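Local coordinates for protein probable tagatose 6-phosphate kinase (Sinorhizobium meliloti, PDB 3TXV) that probably acts in carbohydrate metabolism, perhaps as a tagatose-6-phosphate kinase, and belongs to the GatZ/KbaZ-like family related to tagatose-1,6-bisphosphate aldolase subunits, at residues R21-V33 with A284-L296; L170-E178 with A217-Q229. All coordinates share one frame; numbering follows the deposited sequence.

Contact 1. Residues R21-V33 with A284-L296; sequences RGIPSICSAHPLV and AILKVGPGLTFAL
L292 presents the main bump of this contact, and I26 and V33 form the hollow that takes it. Its CD1 lies 3.7 Å from I26 CG2, while its CB lies 3.8 Å from V33 CG1, and it meets both partners at about a right angle. On the next residue, the methyl CG2 of T293 enters a second hollow edged by S28 OG, H30 CB and V33 CG2; the hydroxyl of T293 is held elsewhere, by D355. A turn beyond L292, L296 is the third bump, its CD2 standing over the centre of the H30 imidazole, 3.4 Å from the ring centroid and 13° off its normal, a CH-pi contact. The H30 ring swings out opposite its own amide nitrogen (chi1 -161°), toward L296, and also caps helix 31-43, ND1 accepting L32 N near the ring plane at 3.1 Å. Replacing this histidine by an alanine is likely to leave the L32 amide without its cap and to open a gap beneath L296 CD2.

Before these helices, strands 23-26 and 284-288 run parallel, 4.5 Å apart at closest approach, in a ladder of five backbone hydrogen bonds from I23 N to A284 O through to C27 N to V288 O. On the face carrying S25 and K287, the lysine chain bends at chi3 and chi4 and passes alongside C27, CE 3.4 Å from SG; its NZ makes salt bridges with E263 and D94, and S25 OG bonds E51.

The pairing joins first and last strands and thereby closes the parallel eight-stranded (beta/alpha)8 barrel. Strands 48-53 and 261-264 flank it, the K287 face looks inward, and helix 407-424 covers V288, L292 and L32 outside.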
# COMPACT_ATOMS: atom_id res chain seq x y z
N ARG A 21 -1.52 14.91 -14.98
CA ARG A 21 -0.99 13.64 -14.41
C ARG A 21 -0.72 13.64 -12.86
O ARG A 21 -0.45 14.68 -12.22
CB ARG A 21 0.22 13.11 -15.23
CG ARG A 21 -0.19 12.26 -16.46
N GLY A 22 -0.87 12.44 -12.28
CA GLY A 22 -0.42 12.11 -10.93
C GLY A 22 0.06 10.67 -11.02
O GLY A 22 0.06 10.08 -12.11
N ILE A 23 0.48 10.10 -9.91
CA ILE A 23 0.90 8.70 -9.93
C ILE A 23 0.23 7.89 -8.81
O ILE A 23 0.15 8.37 -7.65
CB ILE A 23 2.43 8.53 -9.96
CG1 ILE A 23 2.80 7.09 -10.18
CG2 ILE A 23 3.08 9.01 -8.68
CD1 ILE A 23 4.07 6.92 -11.01
N PRO A 24 -0.32 6.70 -9.18
CA PRO A 24 -0.88 5.77 -8.19
C PRO A 24 0.22 5.03 -7.49
O PRO A 24 1.21 4.64 -8.12
CB PRO A 24 -1.71 4.80 -9.05
CG PRO A 24 -1.25 4.98 -10.39
CD PRO A 24 -0.77 6.37 -10.53
N SER A 25 0.06 4.87 -6.18
CA SER A 25 1.08 4.19 -5.38
C SER A 25 0.54 2.87 -4.88
O SER A 25 -0.47 2.83 -4.18
CB SER A 25 1.50 5.07 -4.22
OG SER A 25 2.71 4.62 -3.68
N ILE A 26 1.19 1.78 -5.24
CA ILE A 26 0.69 0.48 -4.84
C ILE A 26 1.51 -0.06 -3.70
O ILE A 26 2.65 -0.46 -3.93
CB ILE A 26 0.78 -0.52 -5.98
CG1 ILE A 26 0.40 0.11 -7.36
CG2 ILE A 26 0.03 -1.76 -5.62
CD1 ILE A 26 -0.98 0.80 -7.43
N CYS A 27 0.96 -0.04 -2.48
CA CYS A 27 1.60 -0.73 -1.35
C CYS A 27 0.83 -1.96 -1.02
O CYS A 27 0.10 -2.01 -0.02
CB CYS A 27 1.68 0.10 -0.08
SG CYS A 27 1.48 1.79 -0.40
N SER A 28 0.99 -2.96 -1.86
CA SER A 28 0.61 -4.27 -1.46
C SER A 28 1.82 -5.18 -1.65
O SER A 28 2.72 -4.89 -2.43
CB SER A 28 -0.62 -4.75 -2.25
OG SER A 28 -1.59 -5.28 -1.35
N ALA A 29 1.84 -6.24 -0.87
CA ALA A 29 2.91 -7.20 -0.89
C ALA A 29 2.49 -8.35 -1.76
O ALA A 29 3.32 -9.20 -2.09
CB ALA A 29 3.16 -7.70 0.51
N HIS A 30 1.20 -8.38 -2.13
CA HIS A 30 0.62 -9.59 -2.72
C HIS A 30 1.02 -9.76 -4.17
O HIS A 30 0.76 -8.88 -4.98
CB HIS A 30 -0.92 -9.60 -2.58
CG HIS A 30 -1.52 -10.97 -2.74
ND1 HIS A 30 -1.58 -11.61 -3.96
CD2 HIS A 30 -2.02 -11.83 -1.83
CE1 HIS A 30 -2.11 -12.81 -3.80
NE2 HIS A 30 -2.38 -12.97 -2.52
N PRO A 31 1.66 -10.90 -4.50
CA PRO A 31 2.09 -11.27 -5.88
C PRO A 31 1.04 -11.00 -6.96
O PRO A 31 1.38 -10.43 -8.00
CB PRO A 31 2.34 -12.78 -5.78
CG PRO A 31 2.12 -13.18 -4.34
CD PRO A 31 2.11 -11.91 -3.52
N LEU A 32 -0.22 -11.38 -6.72
CA LEU A 32 -1.25 -11.12 -7.72
C LEU A 32 -1.62 -9.66 -7.84
O LEU A 32 -1.94 -9.21 -8.93
CB LEU A 32 -2.49 -11.94 -7.47
CG LEU A 32 -2.32 -13.42 -7.78
CD1 LEU A 32 -3.40 -14.21 -7.03
CD2 LEU A 32 -2.39 -13.69 -9.29
N VAL A 33 -1.58 -8.91 -6.74
CA VAL A 33 -1.81 -7.46 -6.86
C VAL A 33 -0.64 -6.82 -7.65
O VAL A 33 -0.86 -5.99 -8.52
CB VAL A 33 -2.02 -6.74 -5.49
CG1 VAL A 33 -2.14 -5.20 -5.69
CG2 VAL A 33 -3.24 -7.26 -4.79
N ALA A 284 -1.35 14.37 -5.43
CA ALA A 284 -1.02 13.81 -6.73
C ALA A 284 -0.44 12.42 -6.64
O ALA A 284 -0.35 11.72 -7.64
CB ALA A 284 -0.07 14.71 -7.49
N ILE A 285 -0.01 12.04 -5.45
CA ILE A 285 0.44 10.68 -5.21
C ILE A 285 -0.58 10.08 -4.28
O ILE A 285 -0.85 10.63 -3.19
CB ILE A 285 1.80 10.61 -4.56
CG1 ILE A 285 2.88 11.09 -5.54
CG2 ILE A 285 2.04 9.21 -4.10
CD1 ILE A 285 4.05 11.66 -4.86
N LEU A 286 -1.15 8.97 -4.75
CA LEU A 286 -2.29 8.31 -4.16
C LEU A 286 -1.86 6.95 -3.69
O LEU A 286 -1.64 6.06 -4.51
CB LEU A 286 -3.37 8.14 -5.22
CG LEU A 286 -3.94 9.44 -5.76
CD1 LEU A 286 -4.49 9.23 -7.14
CD2 LEU A 286 -5.01 9.99 -4.79
N LYS A 287 -1.83 6.71 -2.41
CA LYS A 287 -1.46 5.41 -1.95
C LYS A 287 -2.66 4.53 -1.74
O LYS A 287 -3.55 4.85 -1.00
CB LYS A 287 -0.72 5.54 -0.65
CG LYS A 287 0.64 6.10 -0.77
CD LYS A 287 1.47 5.77 0.43
CE LYS A 287 2.68 4.98 0.08
NZ LYS A 287 3.90 5.57 0.61
N VAL A 288 -2.69 3.41 -2.41
CA VAL A 288 -3.74 2.47 -2.18
C VAL A 288 -3.03 1.22 -1.87
O VAL A 288 -2.05 0.93 -2.44
CB VAL A 288 -4.55 2.31 -3.40
CG1 VAL A 288 -3.69 1.95 -4.52
CG2 VAL A 288 -5.64 1.35 -3.19
N GLY A 289 -3.55 0.48 -0.91
CA GLY A 289 -3.13 -0.86 -0.61
C GLY A 289 -4.28 -1.78 -0.31
O GLY A 289 -4.55 -2.70 -1.02
N PRO A 290 -4.96 -1.49 0.77
CA PRO A 290 -6.00 -2.32 1.33
C PRO A 290 -7.14 -2.51 0.40
O PRO A 290 -7.70 -3.55 0.28
CB PRO A 290 -6.39 -1.52 2.53
CG PRO A 290 -5.16 -0.92 2.97
CD PRO A 290 -4.23 -0.83 1.84
N GLY A 291 -7.46 -1.48 -0.32
CA GLY A 291 -8.49 -1.61 -1.29
C GLY A 291 -8.12 -2.66 -2.31
O GLY A 291 -8.97 -3.10 -2.99
N LEU A 292 -6.87 -3.02 -2.45
CA LEU A 292 -6.50 -3.80 -3.59
C LEU A 292 -6.55 -5.23 -3.23
O LEU A 292 -6.87 -6.04 -4.02
CB LEU A 292 -5.09 -3.46 -4.00
CG LEU A 292 -4.93 -2.12 -4.64
CD1 LEU A 292 -3.55 -1.76 -4.70
CD2 LEU A 292 -5.45 -2.20 -5.96
N THR A 293 -6.21 -5.53 -2.00
CA THR A 293 -6.30 -6.90 -1.48
C THR A 293 -7.69 -7.19 -0.92
O THR A 293 -8.10 -8.35 -0.81
CB THR A 293 -5.32 -7.11 -0.35
OG1 THR A 293 -5.33 -5.94 0.51
CG2 THR A 293 -3.92 -7.37 -0.90
N PHE A 294 -8.39 -6.13 -0.54
CA PHE A 294 -9.79 -6.27 -0.22
C PHE A 294 -10.52 -6.89 -1.44
O PHE A 294 -11.15 -7.93 -1.31
CB PHE A 294 -10.36 -4.91 0.20
CG PHE A 294 -11.83 -4.93 0.47
CD1 PHE A 294 -12.75 -4.85 -0.57
CD2 PHE A 294 -12.30 -5.06 1.78
CE1 PHE A 294 -14.14 -4.89 -0.32
CE2 PHE A 294 -13.65 -5.09 2.04
CZ PHE A 294 -14.59 -5.00 1.00
N ALA A 295 -10.42 -6.28 -2.62
CA ALA A 295 -11.03 -6.83 -3.84
C ALA A 295 -10.53 -8.27 -4.19
O ALA A 295 -11.34 -9.17 -4.55
CB ALA A 295 -10.80 -5.91 -4.97
N LEU A 296 -9.21 -8.49 -4.05
CA LEU A 296 -8.64 -9.80 -4.29
C LEU A 296 -9.37 -10.82 -3.44
O LEU A 296 -9.90 -11.79 -3.98
CB LEU A 296 -7.16 -9.79 -4.00
CG LEU A 296 -6.39 -11.13 -4.07
CD1 LEU A 296 -6.87 -12.05 -5.22
CD2 LEU A 296 -4.90 -10.86 -4.20

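Contact 2. Residues L170-E178 with A217-Q229; sequences LPVYIIGTE and AGAFSRVVGAVVQ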
# COMPACT_ATOMS: atom_id res chain seq x y z
N LEU A 170 19.68 10.18 -8.16
CA LEU A 170 18.49 9.34 -8.45
C LEU A 170 17.27 9.41 -7.46
O LEU A 170 16.15 9.60 -7.91
CB LEU A 170 18.87 7.87 -8.79
CG LEU A 170 18.88 7.42 -10.27
CD1 LEU A 170 19.65 6.09 -10.52
CD2 LEU A 170 17.44 7.31 -10.82
N PRO A 171 17.47 9.23 -6.12
CA PRO A 171 16.26 9.22 -5.28
C PRO A 171 15.47 10.52 -5.20
O PRO A 171 16.03 11.62 -5.26
CB PRO A 171 16.79 8.88 -3.88
CG PRO A 171 18.04 8.24 -4.09
CD PRO A 171 18.66 8.90 -5.32
N VAL A 172 14.16 10.39 -5.05
CA VAL A 172 13.34 11.49 -4.63
C VAL A 172 12.92 11.22 -3.18
O VAL A 172 13.11 10.11 -2.66
CB VAL A 172 12.14 11.67 -5.59
CG1 VAL A 172 12.60 12.46 -6.79
CG2 VAL A 172 11.60 10.32 -6.04
N TYR A 173 12.38 12.24 -2.51
CA TYR A 173 12.04 12.10 -1.08
C TYR A 173 10.66 12.62 -0.77
O TYR A 173 10.21 13.63 -1.33
CB TYR A 173 13.03 12.82 -0.13
CG TYR A 173 14.42 12.28 -0.22
CD1 TYR A 173 14.79 11.15 0.50
CD2 TYR A 173 15.37 12.89 -1.06
CE1 TYR A 173 16.09 10.61 0.38
CE2 TYR A 173 16.66 12.38 -1.18
CZ TYR A 173 17.02 11.24 -0.47
OH TYR A 173 18.31 10.74 -0.59
N ILE A 174 9.98 11.95 0.15
CA ILE A 174 8.79 12.54 0.70
C ILE A 174 8.91 12.72 2.21
O ILE A 174 9.54 11.92 2.88
CB ILE A 174 7.47 11.89 0.15
CG1 ILE A 174 6.58 11.49 1.30
CG2 ILE A 174 7.74 10.69 -0.67
CD1 ILE A 174 5.18 11.82 1.07
N ILE A 175 8.37 13.81 2.71
CA ILE A 175 8.47 14.12 4.13
C ILE A 175 7.09 14.22 4.77
O ILE A 175 6.10 14.41 4.08
CB ILE A 175 9.24 15.42 4.35
CG1 ILE A 175 8.66 16.52 3.49
CG2 ILE A 175 10.67 15.25 3.95
CD1 ILE A 175 9.57 17.72 3.40
N GLY A 176 7.02 14.09 6.08
CA GLY A 176 5.75 14.17 6.76
C GLY A 176 5.15 12.83 7.16
O GLY A 176 5.73 11.77 6.92
N THR A 177 3.96 12.89 7.74
CA THR A 177 3.44 11.77 8.49
C THR A 177 1.92 11.80 8.53
O THR A 177 1.32 12.85 8.27
CB THR A 177 4.05 11.79 9.92
OG1 THR A 177 4.06 10.47 10.48
CG2 THR A 177 3.29 12.78 10.84
N GLU A 178 1.30 10.66 8.85
CA GLU A 178 -0.14 10.62 9.17
C GLU A 178 -0.48 9.52 10.18
O GLU A 178 -1.23 9.76 11.14
CB GLU A 178 -1.04 10.56 7.90
CG GLU A 178 -1.68 9.23 7.51
CD GLU A 178 -0.67 8.15 7.15
OE1 GLU A 178 0.57 8.38 7.29
OE2 GLU A 178 -1.12 7.04 6.73
N ALA A 217 21.60 19.47 1.42
CA ALA A 217 20.77 20.43 0.72
C ALA A 217 20.49 19.90 -0.65
O ALA A 217 19.47 20.21 -1.20
CB ALA A 217 21.45 21.71 0.62
N GLY A 218 21.46 19.25 -1.24
CA GLY A 218 21.27 18.60 -2.51
C GLY A 218 20.17 17.57 -2.50
O GLY A 218 19.45 17.53 -3.44
N ALA A 219 20.01 16.76 -1.46
CA ALA A 219 18.87 15.86 -1.42
C ALA A 219 17.57 16.64 -1.28
O ALA A 219 16.57 16.30 -1.91
CB ALA A 219 19.02 14.84 -0.31
N PHE A 220 17.57 17.71 -0.48
CA PHE A 220 16.34 18.44 -0.25
C PHE A 220 15.70 18.98 -1.51
O PHE A 220 14.50 19.20 -1.54
CB PHE A 220 16.51 19.59 0.74
CG PHE A 220 15.23 20.33 1.03
CD1 PHE A 220 14.35 19.86 1.99
CD2 PHE A 220 14.90 21.47 0.31
CE1 PHE A 220 13.13 20.54 2.26
CE2 PHE A 220 13.68 22.16 0.56
CZ PHE A 220 12.80 21.69 1.55
N SER A 221 16.51 19.23 -2.54
CA SER A 221 15.98 19.72 -3.81
C SER A 221 15.18 18.62 -4.51
O SER A 221 14.30 18.91 -5.32
CB SER A 221 17.10 20.24 -4.71
OG SER A 221 18.10 19.25 -4.95
N ARG A 222 15.50 17.36 -4.18
CA ARG A 222 14.82 16.20 -4.71
C ARG A 222 13.71 15.72 -3.78
O ARG A 222 13.25 14.58 -3.89
CB ARG A 222 15.81 15.06 -4.95
CG ARG A 222 16.73 15.26 -6.13
CD ARG A 222 17.61 14.06 -6.39
NE ARG A 222 18.55 13.82 -5.30
CZ ARG A 222 19.74 14.44 -5.18
NH1 ARG A 222 20.14 15.32 -6.10
NH2 ARG A 222 20.52 14.17 -4.15
N VAL A 223 13.30 16.59 -2.85
CA VAL A 223 12.12 16.30 -2.05
C VAL A 223 10.93 16.72 -2.87
O VAL A 223 10.73 17.92 -3.14
CB VAL A 223 12.09 17.02 -0.69
CG1 VAL A 223 10.70 16.90 -0.06
CG2 VAL A 223 13.13 16.44 0.28
N VAL A 224 10.12 15.75 -3.27
CA VAL A 224 9.10 16.01 -4.26
C VAL A 224 7.71 16.04 -3.67
O VAL A 224 6.74 16.30 -4.40
CB VAL A 224 9.18 15.03 -5.43
CG1 VAL A 224 10.48 15.22 -6.19
CG2 VAL A 224 9.07 13.61 -4.97
N GLY A 225 7.59 15.82 -2.36
CA GLY A 225 6.27 15.83 -1.75
C GLY A 225 6.19 15.62 -0.27
O GLY A 225 7.15 15.17 0.36
N ALA A 226 5.03 15.96 0.31
CA ALA A 226 4.79 15.71 1.73
C ALA A 226 3.51 14.91 1.99
O ALA A 226 2.54 15.04 1.25
CB ALA A 226 4.78 17.02 2.50
N VAL A 227 3.50 14.09 3.04
CA VAL A 227 2.28 13.40 3.46
C VAL A 227 1.33 14.32 4.24
O VAL A 227 1.71 14.95 5.24
CB VAL A 227 2.57 12.17 4.33
CG1 VAL A 227 1.53 11.10 4.07
CG2 VAL A 227 3.93 11.62 4.02
N VAL A 228 0.09 14.41 3.78
CA VAL A 228 -0.86 15.33 4.41
C VAL A 228 -2.22 14.70 4.45
O VAL A 228 -2.53 13.86 3.61
CB VAL A 228 -0.91 16.70 3.68
CG1 VAL A 228 0.53 17.23 3.45
CG2 VAL A 228 -1.70 16.65 2.36
N GLN A 229 -3.02 15.05 5.45
CA GLN A 229 -4.31 14.41 5.61
C GLN A 229 -5.35 15.31 4.97
O GLN A 229 -5.85 16.25 5.59
CB GLN A 229 -4.62 14.12 7.09
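Y173 and V223 face each other as a bridge pair where two parallel barrel strands, 172-176 and 223-227, begin their pairing. With its CG beside the backbone N and anti to the carbonyl carbon (chi1 -62°), Y173 carries its ring back along the sheet to A219, where CE2 comes 3.5 Å from the methyl CB, while its own CB rests 3.6 Å from V223 CG2. The other methyl of V223, CG1, anti to the backbone N (chi1 167°), meets I175 CD1 at 3.7 Å, the two side chains crossing at about a right angle. Y173, I175, V223 and A226 thus share one face, turned toward helices 145-161 and 197-214.

Beyond the bond from Y173 N to R222 O (2.9 Å), Y173 O accepts V224 N. The register then slips by one residue in a beta bulge, so that I174 pairs with G225 and I175 N bonds G225 O at 3.0 Å. Beside the bulge V224 CG1 packs 3.5 Å from V172 CG1. Further along, CD1 of I174 meets CG2 of V227 nearly at right angles, and V227 N donates to I175 O (2.8 Å).

R222 CD lies 3.1 Å from P171 O, and the bend at chi3 (-66°) turns the guanidinium so that this carbonyl sits at its edge, near its plane; G218 O lies above one face, offset toward its rim.

The chemistry is therefore divided. Near the start of the strands E160 receives both the R222 salt bridge and the Y173 hydroxyl, tying apolar packing to a charged anchor. At the far end E178 bonds H265 weakly, and with H95 the two turn donor atoms toward one point, consistent with a possible but unproven metal site.

Both contacts are strand pairings of one closed parallel barrel, with centres 20 Å apart and nearest atoms about 5 Å apart, not touching. Contact 1 joins the first strand to the eighth, contact 2 the fifth to the sixth. Going round the wall, strand 261-264 alone separates 223-227 from 283-288, whereas 48-53, 89-96 and 127-130 fill the way from 23-26 to 172-176. Along the chain the order is 21-33, 170-178, 217-229, 284-296, so the local pairing of contact 2 falls within the long span that contact 1 brings full circle. Sequence neighbours thus build the wall, and the first and last barrel strands, far apart in sequence, seal it.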